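Local coordinates for putative polyphosphate kinase 2 family protein (PDB 3RHF) that probably acts as a polyphosphate kinase of the PPK2 family, moving phosphate between polyphosphate and nucleotides on a P-loop-type alpha/beta/alpha sandwich, at residues F26-V31 with W242-A247; D54-E59 with V257-L262; G103-A108 with A132-V137; H149-W154 with D222-A227. All blocks are in the same frame, centred on the assembly; numbering follows the deposited sequence.

Contact 1. Residues F26-V31 with W242-A247; sequences FSLAGV and WHVVPA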
loop_
_atom_site.group_PDB
_atom_site.type_symbol
_atom_site.label_atom_id
_atom_site.label_comp_id
_atom_site.label_asym_id
_atom_site.label_seq_id
_atom_site.Cartn_x
_atom_site.Cartn_y
_atom_site.Cartn_z
ATOM N N PHE A 26 12.788 -8.396 31.725
ATOM C CA PHE A 26 11.494 -7.782 31.370
ATOM C C PHE A 26 10.309 -8.223 32.182
ATOM O O PHE A 26 10.119 -9.432 32.399
ATOM C CB PHE A 26 11.119 -8.040 29.889
ATOM C CG PHE A 26 9.949 -7.187 29.386
ATOM C CD1 PHE A 26 8.669 -7.726 29.253
ATOM C CD2 PHE A 26 10.130 -5.842 29.077
ATOM C CE1 PHE A 26 7.594 -6.934 28.806
ATOM C CE2 PHE A 26 9.073 -5.053 28.614
ATOM C CZ PHE A 26 7.808 -5.600 28.470
ATOM N N SER A 27 9.490 -7.231 32.549
ATOM C CA SER A 27 8.119 -7.476 32.952
ATOM C C SER A 27 7.133 -6.458 32.344
ATOM O O SER A 27 7.384 -5.250 32.335
ATOM C CB SER A 27 8.012 -7.500 34.486
ATOM O OG SER A 27 7.845 -6.203 35.020
ATOM N N LEU A 28 6.001 -6.959 31.865
ATOM C CA LEU A 28 5.034 -6.128 31.158
ATOM C C LEU A 28 4.261 -5.154 32.083
ATOM O O LEU A 28 3.662 -4.164 31.611
ATOM C CB LEU A 28 4.088 -7.012 30.339
ATOM C CG LEU A 28 2.993 -6.333 29.492
ATOM C CD1 LEU A 28 3.591 -5.452 28.395
ATOM C CD2 LEU A 28 2.003 -7.360 28.907
ATOM N N ALA A 29 4.306 -5.402 33.392
ATOM C CA ALA A 29 3.684 -4.483 34.356
ATOM C C ALA A 29 4.573 -3.270 34.633
ATOM O O ALA A 29 4.065 -2.205 34.942
ATOM C CB ALA A 29 3.331 -5.205 35.666
ATOM N N GLY A 30 5.894 -3.419 34.519
ATOM C CA GLY A 30 6.822 -2.265 34.589
ATOM C C GLY A 30 6.664 -1.271 33.425
ATOM O O GLY A 30 7.149 -0.150 33.502
ATOM N N VAL A 31 5.975 -1.668 32.351
ATOM C CA VAL A 31 5.762 -0.782 31.206
ATOM C C VAL A 31 4.622 0.205 31.465
ATOM O O VAL A 31 3.531 -0.192 31.845
ATOM C CB VAL A 31 5.465 -1.569 29.876
ATOM C CG1 VAL A 31 5.340 -0.598 28.703
ATOM C CG2 VAL A 31 6.541 -2.607 29.623
ATOM N N TRP A 242 11.403 -9.383 20.961
ATOM C CA TRP A 242 10.144 -8.638 21.043
ATOM C C TRP A 242 10.392 -7.185 21.444
ATOM O O TRP A 242 11.351 -6.893 22.109
ATOM C CB TRP A 242 9.216 -9.256 22.062
ATOM C CG TRP A 242 8.342 -10.250 21.495
ATOM C CD1 TRP A 242 8.431 -11.619 21.637
ATOM C CD2 TRP A 242 7.215 -9.993 20.732
ATOM N NE1 TRP A 242 7.417 -12.213 20.974
ATOM C CE2 TRP A 242 6.651 -11.242 20.389
ATOM C CE3 TRP A 242 6.615 -8.833 20.283
ATOM C CZ2 TRP A 242 5.504 -11.358 19.611
ATOM C CZ3 TRP A 242 5.467 -8.940 19.482
ATOM C CH2 TRP A 242 4.929 -10.190 19.157
ATOM N N HIS A 243 9.549 -6.279 21.003
ATOM C CA HIS A 243 9.599 -4.939 21.492
ATOM C C HIS A 243 8.198 -4.576 21.905
ATOM O O HIS A 243 7.256 -4.855 21.192
ATOM C CB HIS A 243 10.069 -3.971 20.423
ATOM C CG HIS A 243 11.388 -4.325 19.826
ATOM N ND1 HIS A 243 11.505 -5.194 18.771
ATOM C CD2 HIS A 243 12.645 -3.922 20.132
ATOM C CE1 HIS A 243 12.783 -5.324 18.466
ATOM N NE2 HIS A 243 13.493 -4.549 19.267
ATOM N N VAL A 244 8.076 -3.948 23.056
ATOM C CA VAL A 244 6.798 -3.499 23.566
ATOM C C VAL A 244 6.879 -1.975 23.622
ATOM O O VAL A 244 7.731 -1.420 24.315
ATOM C CB VAL A 244 6.530 -4.062 24.973
ATOM C CG1 VAL A 244 5.351 -3.296 25.614
ATOM C CG2 VAL A 244 6.290 -5.600 24.935
ATOM N N VAL A 245 5.997 -1.343 22.845
ATOM C CA VAL A 245 6.015 0.051 22.523
ATOM C C VAL A 245 4.793 0.691 23.182
ATOM O O VAL A 245 3.641 0.424 22.785
ATOM C CB VAL A 245 5.872 0.263 21.001
ATOM C CG1 VAL A 245 5.800 1.697 20.714
ATOM C CG2 VAL A 245 7.028 -0.391 20.193
ATOM N N PRO A 246 5.015 1.539 24.198
ATOM C CA PRO A 246 3.928 2.266 24.828
ATOM C C PRO A 246 3.135 3.014 23.761
ATOM O O PRO A 246 3.729 3.723 22.957
ATOM C CB PRO A 246 4.664 3.227 25.713
ATOM C CG PRO A 246 5.808 2.504 26.147
ATOM C CD PRO A 246 6.239 1.651 24.989
ATOM N N ALA A 247 1.822 2.797 23.711
ATOM C CA ALA A 247 1.023 3.250 22.572
ATOM C C ALA A 247 -0.182 4.109 22.951
ATOM O O ALA A 247 -0.970 4.463 22.079
ATOM C CB ALA A 247 0.562 2.072 21.762
#
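Val244, on strand 242-246, turns both of its methyl groups to the loop 26-31 and meets three side chains there. Its CG1 lies anti to the backbone N (chi1 166°) and its CG2 anti to the carbonyl carbon, and the two point to different partners. Val244 CG2 goes to Phe26, whose CZ stands 3.8 Å away; the methyl meets the tip of the ring at a slant. Val244 CG1 is shared between Leu28 CD1, at 3.9 Å, and Val31 CG1, at 4.1 Å. The Leu28 side chain crosses that of Val244 at about a right angle and touches it through this one methyl. With its CG1 anti to the backbone N (chi1 -176°), Val31 also brings that methyl to Pro246 CG, 4.0 Å away, and thus spans two residues of the strand. Phe232 of helix 221-235 packs on both Phe26 and Val244. Just ahead of the loop, Leu20 and Val22 make backbone hydrogen bonds with Val244 and Trp242. The contact itself is carried entirely by carbon atoms: it rests on the fit of methyls, ring tip and proline ring rather than on directed bonds; on this side, backbone pairing with the strand comes from Leu20 and Val22.

Contact 2. Residues D54-E59 with V257-L262; sequences DARLAE and VQQLLL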
loop_
_atom_site.group_PDB
_atom_site.type_symbol
_atom_site.label_atom_id
_atom_site.label_comp_id
_atom_site.label_asym_id
_atom_site.label_seq_id
_atom_site.Cartn_x
_atom_site.Cartn_y
_atom_site.Cartn_z
ATOM N N ASP A 54 9.673 9.236 7.182
ATOM C CA ASP A 54 8.999 8.747 5.989
ATOM C C ASP A 54 9.949 8.771 4.790
ATOM O O ASP A 54 9.993 7.817 4.045
ATOM C CB ASP A 54 7.759 9.597 5.645
ATOM C CG ASP A 54 6.632 9.471 6.671
ATOM O OD1 ASP A 54 6.741 8.631 7.596
ATOM O OD2 ASP A 54 5.627 10.241 6.582
ATOM N N ALA A 55 10.628 9.908 4.586
ATOM C CA ALA A 55 11.603 10.073 3.530
ATOM C C ALA A 55 12.752 9.108 3.726
ATOM O O ALA A 55 13.189 8.453 2.771
ATOM C CB ALA A 55 12.125 11.497 3.480
ATOM N N ARG A 56 13.244 8.989 4.948
ATOM C CA ARG A 56 14.301 8.016 5.207
ATOM C C ARG A 56 13.903 6.559 4.874
ATOM O O ARG A 56 14.699 5.813 4.275
ATOM C CB ARG A 56 14.730 8.089 6.650
ATOM C CG ARG A 56 15.408 9.401 7.013
ATOM C CD ARG A 56 15.702 9.392 8.490
ATOM N NE ARG A 56 15.893 10.733 8.972
ATOM C CZ ARG A 56 15.916 11.095 10.248
ATOM N NH1 ARG A 56 15.781 10.201 11.224
ATOM N NH2 ARG A 56 16.099 12.375 10.535
ATOM N N LEU A 57 12.690 6.167 5.302
ATOM C CA LEU A 57 12.167 4.843 5.077
ATOM C C LEU A 57 11.982 4.590 3.568
ATOM O O LEU A 57 12.372 3.550 3.086
ATOM C CB LEU A 57 10.855 4.672 5.834
ATOM C CG LEU A 57 10.216 3.279 5.921
ATOM C CD1 LEU A 57 11.128 2.324 6.624
ATOM C CD2 LEU A 57 8.823 3.257 6.666
ATOM N N ALA A 58 11.431 5.562 2.837
ATOM C CA ALA A 58 11.279 5.446 1.378
ATOM C C ALA A 58 12.643 5.164 0.710
ATOM O O ALA A 58 12.774 4.288 -0.105
ATOM C CB ALA A 58 10.628 6.692 0.791
ATOM N N GLU A 59 13.673 5.878 1.106
ATOM C CA GLU A 59 14.979 5.629 0.540
ATOM C C GLU A 59 15.458 4.244 0.921
ATOM O O GLU A 59 15.920 3.515 0.085
ATOM C CB GLU A 59 15.998 6.693 0.936
ATOM C CG GLU A 59 17.416 6.329 0.531
ATOM C CD GLU A 59 18.435 7.494 0.534
ATOM O OE1 GLU A 59 18.172 8.582 1.114
ATOM O OE2 GLU A 59 19.539 7.314 -0.061
ATOM N N VAL A 257 7.738 2.714 16.095
ATOM C CA VAL A 257 7.677 1.673 15.102
ATOM C C VAL A 257 8.549 2.071 13.946
ATOM O O VAL A 257 9.437 1.304 13.531
ATOM C CB VAL A 257 6.254 1.305 14.672
ATOM C CG1 VAL A 257 6.325 0.324 13.528
ATOM C CG2 VAL A 257 5.503 0.606 15.813
ATOM N N GLN A 258 8.384 3.288 13.451
ATOM C CA GLN A 258 9.225 3.671 12.312
ATOM C C GLN A 258 10.713 3.636 12.587
ATOM O O GLN A 258 11.481 3.180 11.731
ATOM C CB GLN A 258 8.782 4.984 11.611
ATOM C CG GLN A 258 7.897 4.590 10.442
ATOM C CD GLN A 258 7.331 5.713 9.623
ATOM O OE1 GLN A 258 6.118 5.752 9.385
ATOM N NE2 GLN A 258 8.202 6.600 9.114
ATOM N N GLN A 259 11.137 4.052 13.771
ATOM C CA GLN A 259 12.591 4.098 14.045
ATOM C C GLN A 259 13.118 2.704 14.171
ATOM O O GLN A 259 14.244 2.430 13.796
ATOM C CB GLN A 259 12.940 4.926 15.282
ATOM C CG GLN A 259 14.392 5.400 15.346
ATOM C CD GLN A 259 14.760 6.352 14.232
ATOM O OE1 GLN A 259 14.105 7.369 13.996
ATOM N NE2 GLN A 259 15.824 6.035 13.537
ATOM N N LEU A 260 12.283 1.791 14.630
ATOM C CA LEU A 260 12.672 0.365 14.714
ATOM C C LEU A 260 12.970 -0.227 13.351
ATOM O O LEU A 260 13.977 -0.930 13.170
ATOM C CB LEU A 260 11.561 -0.445 15.389
ATOM C CG LEU A 260 11.579 -0.487 16.921
ATOM C CD1 LEU A 260 10.353 -1.232 17.374
ATOM C CD2 LEU A 260 12.842 -1.138 17.533
ATOM N N LEU A 261 12.059 0.061 12.421
ATOM C CA LEU A 261 12.231 -0.247 11.010
ATOM C C LEU A 261 13.481 0.323 10.417
ATOM O O LEU A 261 14.213 -0.392 9.765
ATOM C CB LEU A 261 11.078 0.316 10.221
ATOM C CG LEU A 261 10.095 -0.637 9.611
ATOM C CD1 LEU A 261 9.819 -1.873 10.487
ATOM C CD2 LEU A 261 8.819 0.140 9.375
ATOM N N LEU A 262 13.706 1.621 10.614
ATOM C CA LEU A 262 14.901 2.294 10.018
ATOM C C LEU A 262 16.208 1.744 10.573
ATOM O O LEU A 262 17.168 1.610 9.831
ATOM C CB LEU A 262 14.888 3.828 10.204
ATOM C CG LEU A 262 13.698 4.511 9.519
ATOM C CD1 LEU A 262 13.340 5.857 10.203
ATOM C CD2 LEU A 262 13.918 4.734 8.035
HETATM O O HOH W 1 16.695 7.446 11.405
#
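Leu57 and Leu262 form the tight centre of a helix-helix packing within one outer layer of the three-layer alpha/beta/alpha sandwich, where helices 43-69 and 250-266 run in roughly the same direction. The axes of the two segments come within 10.2 Å at a crossing angle of 33°. Leu262 CD2 presses against the opposite backbone, 3.3 Å from Leu57 N, and also touches Leu57 CB and Arg56 CB. The Leu57 methyls take different partners: Leu57 CD1 packs on Leu261 CB at 4.1 Å, while Leu57 CD2 rests on Gln258 CG at the same distance. Gln258 is buried, and its OE1 is hydrogen-bonded to His94 ND1 of helix 88-98, which together with Val95 covers this flank. Gln258 NE2 points to Asp54 OD1, a hydrogen bond whose length is doubtful because that oxygen is uncertainly placed. The other flank is looser and wetter. There Arg56 stretches out from CG to NE; its NH2 forms a salt bridge with Glu11, and Gln259 OE1 is taken by Gln53. Arg56 and Gln259 do not bond directly: one water accepts from Arg56 NH1 at 2.9 Å and from Gln259 NE2 at 2.7 Å.

Contact 3. Residues G103-A108 with A132-V137; sequences GVQLTA and AGMVGV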
loop_
_atom_site.group_PDB
_atom_site.type_symbol
_atom_site.label_atom_id
_atom_site.label_comp_id
_atom_site.label_asym_id
_atom_site.label_seq_id
_atom_site.Cartn_x
_atom_site.Cartn_y
_atom_site.Cartn_z
ATOM N N GLY A 103 7.046 -2.809 -3.319
ATOM C CA GLY A 103 8.170 -3.313 -2.481
ATOM C C GLY A 103 7.723 -3.882 -1.134
ATOM O O GLY A 103 8.555 -4.266 -0.324
ATOM N N VAL A 104 6.397 -3.992 -0.961
ATOM C CA VAL A 104 5.773 -4.367 0.313
ATOM C C VAL A 104 4.782 -5.471 0.164
ATOM O O VAL A 104 4.004 -5.453 -0.775
ATOM C CB VAL A 104 5.010 -3.159 0.922
ATOM C CG1 VAL A 104 4.278 -3.543 2.179
ATOM C CG2 VAL A 104 5.984 -2.053 1.226
ATOM N N GLN A 105 4.805 -6.433 1.077
ATOM C CA GLN A 105 3.804 -7.566 1.092
ATOM C C GLN A 105 3.131 -7.455 2.452
ATOM O O GLN A 105 3.719 -7.795 3.474
ATOM C CB GLN A 105 4.401 -9.000 0.844
ATOM C CG GLN A 105 5.552 -8.999 -0.214
ATOM C CD GLN A 105 6.098 -10.368 -0.743
ATOM O OE1 GLN A 105 7.244 -10.791 -0.433
ATOM N NE2 GLN A 105 5.333 -10.988 -1.605
ATOM N N LEU A 106 1.944 -6.862 2.460
ATOM C CA LEU A 106 1.151 -6.750 3.652
ATOM C C LEU A 106 0.157 -7.936 3.738
ATOM O O LEU A 106 -0.525 -8.248 2.774
ATOM C CB LEU A 106 0.372 -5.454 3.611
ATOM C CG LEU A 106 -0.781 -5.362 4.594
ATOM C CD1 LEU A 106 -0.163 -5.424 6.014
ATOM C CD2 LEU A 106 -1.529 -4.046 4.320
ATOM N N THR A 107 0.085 -8.575 4.900
ATOM C CA THR A 107 -0.985 -9.489 5.212
ATOM C C THR A 107 -1.618 -9.116 6.576
ATOM O O THR A 107 -0.928 -8.994 7.572
ATOM C CB THR A 107 -0.472 -10.964 5.271
ATOM O OG1 THR A 107 0.159 -11.317 4.024
ATOM C CG2 THR A 107 -1.639 -11.919 5.545
ATOM N N ALA A 108 -2.927 -8.917 6.587
ATOM C CA ALA A 108 -3.734 -8.819 7.806
ATOM C C ALA A 108 -4.445 -10.161 8.001
ATOM O O ALA A 108 -5.481 -10.452 7.359
ATOM C CB ALA A 108 -4.757 -7.678 7.668
ATOM N N ALA A 132 12.756 -12.096 -1.132
ATOM C CA ALA A 132 13.991 -11.293 -1.292
ATOM C C ALA A 132 13.720 -9.853 -1.729
ATOM O O ALA A 132 12.978 -9.602 -2.647
ATOM C CB ALA A 132 14.941 -11.937 -2.284
ATOM N N GLY A 133 14.320 -8.910 -1.038
ATOM C CA GLY A 133 14.141 -7.527 -1.377
ATOM C C GLY A 133 12.825 -6.917 -0.945
ATOM O O GLY A 133 12.573 -5.745 -1.250
HETATM N N MSE A 134 11.982 -7.673 -0.249
HETATM C CA MSE A 134 10.686 -7.153 0.115
HETATM C C MSE A 134 10.618 -6.781 1.586
HETATM O O MSE A 134 11.393 -7.300 2.402
HETATM C CB MSE A 134 9.602 -8.147 -0.204
HETATM C CG MSE A 134 9.544 -8.627 -1.669
HETATM SE SE MSE A 134 8.919 -7.235 -2.894
HETATM C CE MSE A 134 7.019 -7.123 -2.451
ATOM N N VAL A 135 9.725 -5.827 1.907
ATOM C CA VAL A 135 9.347 -5.554 3.299
ATOM C C VAL A 135 8.017 -6.184 3.519
ATOM O O VAL A 135 7.034 -5.838 2.888
ATOM C CB VAL A 135 9.227 -4.046 3.608
ATOM C CG1 VAL A 135 8.649 -3.849 5.001
ATOM C CG2 VAL A 135 10.636 -3.343 3.466
ATOM N N GLY A 136 7.975 -7.143 4.391
ATOM C CA GLY A 136 6.702 -7.794 4.704
ATOM C C GLY A 136 6.106 -7.191 5.953
ATOM O O GLY A 136 6.840 -6.915 6.944
ATOM N N VAL A 137 4.793 -6.959 5.925
ATOM C CA VAL A 137 4.105 -6.496 7.128
ATOM C C VAL A 137 2.989 -7.443 7.485
ATOM O O VAL A 137 2.081 -7.690 6.679
ATOM C CB VAL A 137 3.596 -5.053 6.995
ATOM C CG1 VAL A 137 2.717 -4.701 8.215
ATOM C CG2 VAL A 137 4.774 -4.071 6.819
HETATM O O HOH W 2 11.047 -3.559 -0.841
#
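Gln105 and Met134, modelled as selenomethionine, cross at about a right angle at the start of two neighbouring parallel strands. From CB outward, Met134 folds alongside its partner. Met134 CB lies 3.6 Å from Gln105 OE1, and Met134 CG 3.4 Å from the same oxygen. Bends at chi2 (-71°) and chi3 (-72°) then curl the chain back: SE passes over the Gly103 carbonyl, and Met134 CE ends 3.3 Å from Gln105 CG, close also to Val104 N. Gln105 OE1 accepts a hydrogen bond from Ala131 N, which fixes the amide beside Met134. An alanine at Gln105 would probably leave Ala131 N without this acceptor and open a gap beside the CG and CE of Met134. Behind these side chains runs a regular parallel ladder. Val135 N donates to Gly103 O at 3.0 Å, almost straight (177°), and Gln105 N to Val135 O; Val137 N then reaches Gln105 O at 2.8 Å, and Thr107 N reaches Val137 O. Beyond the ladder, a water donates to both Gly103 O and Gly133 O. On the sheet face away from Gln105, Leu106 CD1 meets Val137 CG1 at 3.7 Å. Helix 88-98 covers that face, with Val92 on Leu106 and Val137 and Val96 on Val104, while helix 43-69 packs Leu64 on Val135 and Phe65 on Met134. Strand 104-108 is outermost within the chain, strand 75-82 continues the sheet beyond Gly136, and Pro101 of the second subunit packs on Leu106.

Contact 4. Residues H149-W154 with D222-A227; sequences HRVHGW and DDYMDA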
loop_
_atom_site.group_PDB
_atom_site.type_symbol
_atom_site.label_atom_id
_atom_site.label_comp_id
_atom_site.label_asym_id
_atom_site.label_seq_id
_atom_site.Cartn_x
_atom_site.Cartn_y
_atom_site.Cartn_z
ATOM N N HIS A 149 -6.037 -18.194 21.658
ATOM C CA HIS A 149 -6.217 -19.613 21.964
ATOM C C HIS A 149 -5.905 -19.905 23.426
ATOM O O HIS A 149 -6.543 -20.732 24.050
ATOM C CB HIS A 149 -5.319 -20.464 21.064
ATOM C CG HIS A 149 -5.780 -20.556 19.638
ATOM N ND1 HIS A 149 -6.020 -21.764 19.009
ATOM C CD2 HIS A 149 -6.028 -19.598 18.716
ATOM C CE1 HIS A 149 -6.397 -21.546 17.761
ATOM N NE2 HIS A 149 -6.419 -20.239 17.561
ATOM N N ARG A 150 -4.921 -19.224 23.986
ATOM C CA ARG A 150 -4.610 -19.431 25.383
ATOM C C ARG A 150 -5.759 -18.955 26.270
ATOM O O ARG A 150 -6.369 -19.746 26.983
ATOM C CB ARG A 150 -3.331 -18.707 25.730
ATOM C CG ARG A 150 -2.907 -18.923 27.148
ATOM C CD ARG A 150 -1.511 -18.417 27.308
ATOM N NE ARG A 150 -0.878 -18.872 28.526
ATOM C CZ ARG A 150 -1.107 -18.362 29.736
ATOM N NH1 ARG A 150 -1.989 -17.356 29.937
ATOM N NH2 ARG A 150 -0.423 -18.846 30.759
ATOM N N VAL A 151 -6.052 -17.662 26.186
ATOM C CA VAL A 151 -7.128 -17.028 26.919
ATOM C C VAL A 151 -8.381 -17.888 26.987
ATOM O O VAL A 151 -8.931 -18.087 28.064
ATOM C CB VAL A 151 -7.519 -15.703 26.286
ATOM C CG1 VAL A 151 -8.703 -15.059 27.045
ATOM C CG2 VAL A 151 -6.342 -14.766 26.280
ATOM N N HIS A 152 -8.822 -18.388 25.845
ATOM C CA HIS A 152 -10.085 -19.115 25.753
ATOM C C HIS A 152 -9.993 -20.652 25.876
ATOM O O HIS A 152 -10.939 -21.366 25.550
ATOM C CB HIS A 152 -10.810 -18.685 24.482
ATOM C CG HIS A 152 -11.331 -17.284 24.558
ATOM N ND1 HIS A 152 -11.191 -16.378 23.532
ATOM C CD2 HIS A 152 -11.975 -16.629 25.556
ATOM C CE1 HIS A 152 -11.737 -15.229 23.884
ATOM N NE2 HIS A 152 -12.215 -15.352 25.111
ATOM N N GLY A 153 -8.870 -21.145 26.392
ATOM C CA GLY A 153 -8.674 -22.583 26.604
ATOM C C GLY A 153 -8.778 -23.451 25.360
ATOM O O GLY A 153 -9.104 -24.636 25.460
ATOM N N TRP A 154 -8.498 -22.879 24.187
ATOM C CA TRP A 154 -8.611 -23.615 22.926
ATOM C C TRP A 154 -7.357 -24.427 22.611
ATOM O O TRP A 154 -7.281 -25.046 21.559
ATOM C CB TRP A 154 -8.904 -22.673 21.759
ATOM C CG TRP A 154 -10.216 -21.926 21.827
ATOM C CD1 TRP A 154 -11.304 -22.223 22.605
ATOM C CD2 TRP A 154 -10.596 -20.801 21.024
ATOM N NE1 TRP A 154 -12.313 -21.335 22.363
ATOM C CE2 TRP A 154 -11.912 -20.448 21.400
ATOM C CE3 TRP A 154 -9.944 -20.044 20.040
ATOM C CZ2 TRP A 154 -12.600 -19.364 20.819
ATOM C CZ3 TRP A 154 -10.623 -18.956 19.469
ATOM C CH2 TRP A 154 -11.941 -18.631 19.859
ATOM N N ASP A 222 -7.057 -9.160 31.495
ATOM C CA ASP A 222 -5.843 -9.489 32.234
ATOM C C ASP A 222 -5.301 -10.829 31.766
ATOM O O ASP A 222 -4.104 -11.040 31.863
ATOM C CB ASP A 222 -6.073 -9.479 33.758
ATOM C CG ASP A 222 -6.394 -8.067 34.304
ATOM O OD1 ASP A 222 -5.621 -7.091 34.046
ATOM O OD2 ASP A 222 -7.425 -7.952 35.007
ATOM N N ASP A 223 -6.175 -11.717 31.278
ATOM C CA ASP A 223 -5.765 -13.012 30.713
ATOM C C ASP A 223 -4.886 -12.745 29.449
ATOM O O ASP A 223 -3.767 -13.290 29.307
ATOM C CB ASP A 223 -6.987 -13.889 30.341
ATOM C CG ASP A 223 -7.849 -14.347 31.573
ATOM O OD1 ASP A 223 -7.268 -14.847 32.566
ATOM O OD2 ASP A 223 -9.117 -14.237 31.529
ATOM N N TYR A 224 -5.371 -11.853 28.573
ATOM C CA TYR A 224 -4.581 -11.383 27.450
ATOM C C TYR A 224 -3.260 -10.791 27.865
ATOM O O TYR A 224 -2.275 -11.126 27.280
ATOM C CB TYR A 224 -5.344 -10.374 26.623
ATOM C CG TYR A 224 -6.306 -10.956 25.616
ATOM C CD1 TYR A 224 -5.862 -11.500 24.404
ATOM C CD2 TYR A 224 -7.665 -10.932 25.854
ATOM C CE1 TYR A 224 -6.781 -12.031 23.464
ATOM C CE2 TYR A 224 -8.562 -11.438 24.938
ATOM C CZ TYR A 224 -8.132 -11.980 23.750
ATOM O OH TYR A 224 -9.095 -12.442 22.882
HETATM N N MSE A 225 -3.202 -9.903 28.841
HETATM C CA MSE A 225 -1.887 -9.423 29.277
HETATM C C MSE A 225 -0.951 -10.545 29.729
HETATM O O MSE A 225 0.266 -10.465 29.535
HETATM C CB MSE A 225 -1.990 -8.433 30.433
HETATM C CG MSE A 225 -2.573 -7.033 30.092
HETATM SE SE MSE A 225 -1.974 -6.161 28.421
HETATM C CE MSE A 225 -3.251 -6.945 27.140
ATOM N N ASP A 226 -1.523 -11.578 30.360
ATOM C CA ASP A 226 -0.739 -12.738 30.822
ATOM C C ASP A 226 -0.206 -13.549 29.596
ATOM O O ASP A 226 0.964 -13.972 29.548
ATOM C CB ASP A 226 -1.566 -13.603 31.820
ATOM C CG ASP A 226 -0.731 -14.685 32.492
ATOM O OD1 ASP A 226 0.245 -14.331 33.189
ATOM O OD2 ASP A 226 -1.025 -15.903 32.310
ATOM N N ALA A 227 -1.090 -13.752 28.625
ATOM C CA ALA A 227 -0.747 -14.460 27.414
ATOM C C ALA A 227 0.435 -13.788 26.728
ATOM O O ALA A 227 1.378 -14.451 26.294
ATOM C CB ALA A 227 -1.937 -14.497 26.485
#
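Asp226 OD2 is gripped by both terminal nitrogens of Arg150: NH1 gives a salt bridge of 2.9 Å to Asp226 OD2, bent at the hydrogen (137°), and NH2 adds a weak bond. NH1 arrives on the anti side of the oxygen, 28° out of the carboxylate plane. Arg150 reaches this far because its CG is anti to the backbone N and its chain stays extended to NE, with Arg150 CD resting 4.0 Å from Ala227 CB. An alanine at Arg150 would probably leave the Asp226 carboxylate without this counter-charge and strip the aliphatic cover from Ala227. Next to the salt bridge the contact is apolar. Val151 CG2 sits over the centre of the Tyr224 ring in a CH-pi contact, 3.8 Å from the centroid and only 10° off the ring normal. The other branch, Val151 CG1, meets Asp223 CB at 3.9 Å. Helix 148-151 stops just here in a Schellman motif, with Trp154 N bonded to His149 O, Gly153 N to Arg150 O, and Gly153 at positive phi. The short helix meets helix 221-235 through this contact, and Arg150 also touches Leu160 and Tyr164 of helix 157-176.

How the contacts relate
Contacts 1 and 3 lie at the two outermost strands within the chain, 242-246 and 104-108, of the parallel sheet, with centres about 26 Å apart on opposite sides of the chain's centre. Contact 2 joins helices 43-69 and 250-266; the latter follows strand 242-246, and His243 of contact 1 touches Leu260 of contact 2. Contact 4 lies about 17 Å from contact 1, centre to centre, and meets it where Leu28 packs on Met225. Along the chain contacts 1 and 2 interlock, and contacts 3 and 4 follow one another within both. Contacts 1 and 2 thus set the last strand and next helix against early residues; 3 and 4 join parts nearer in sequence.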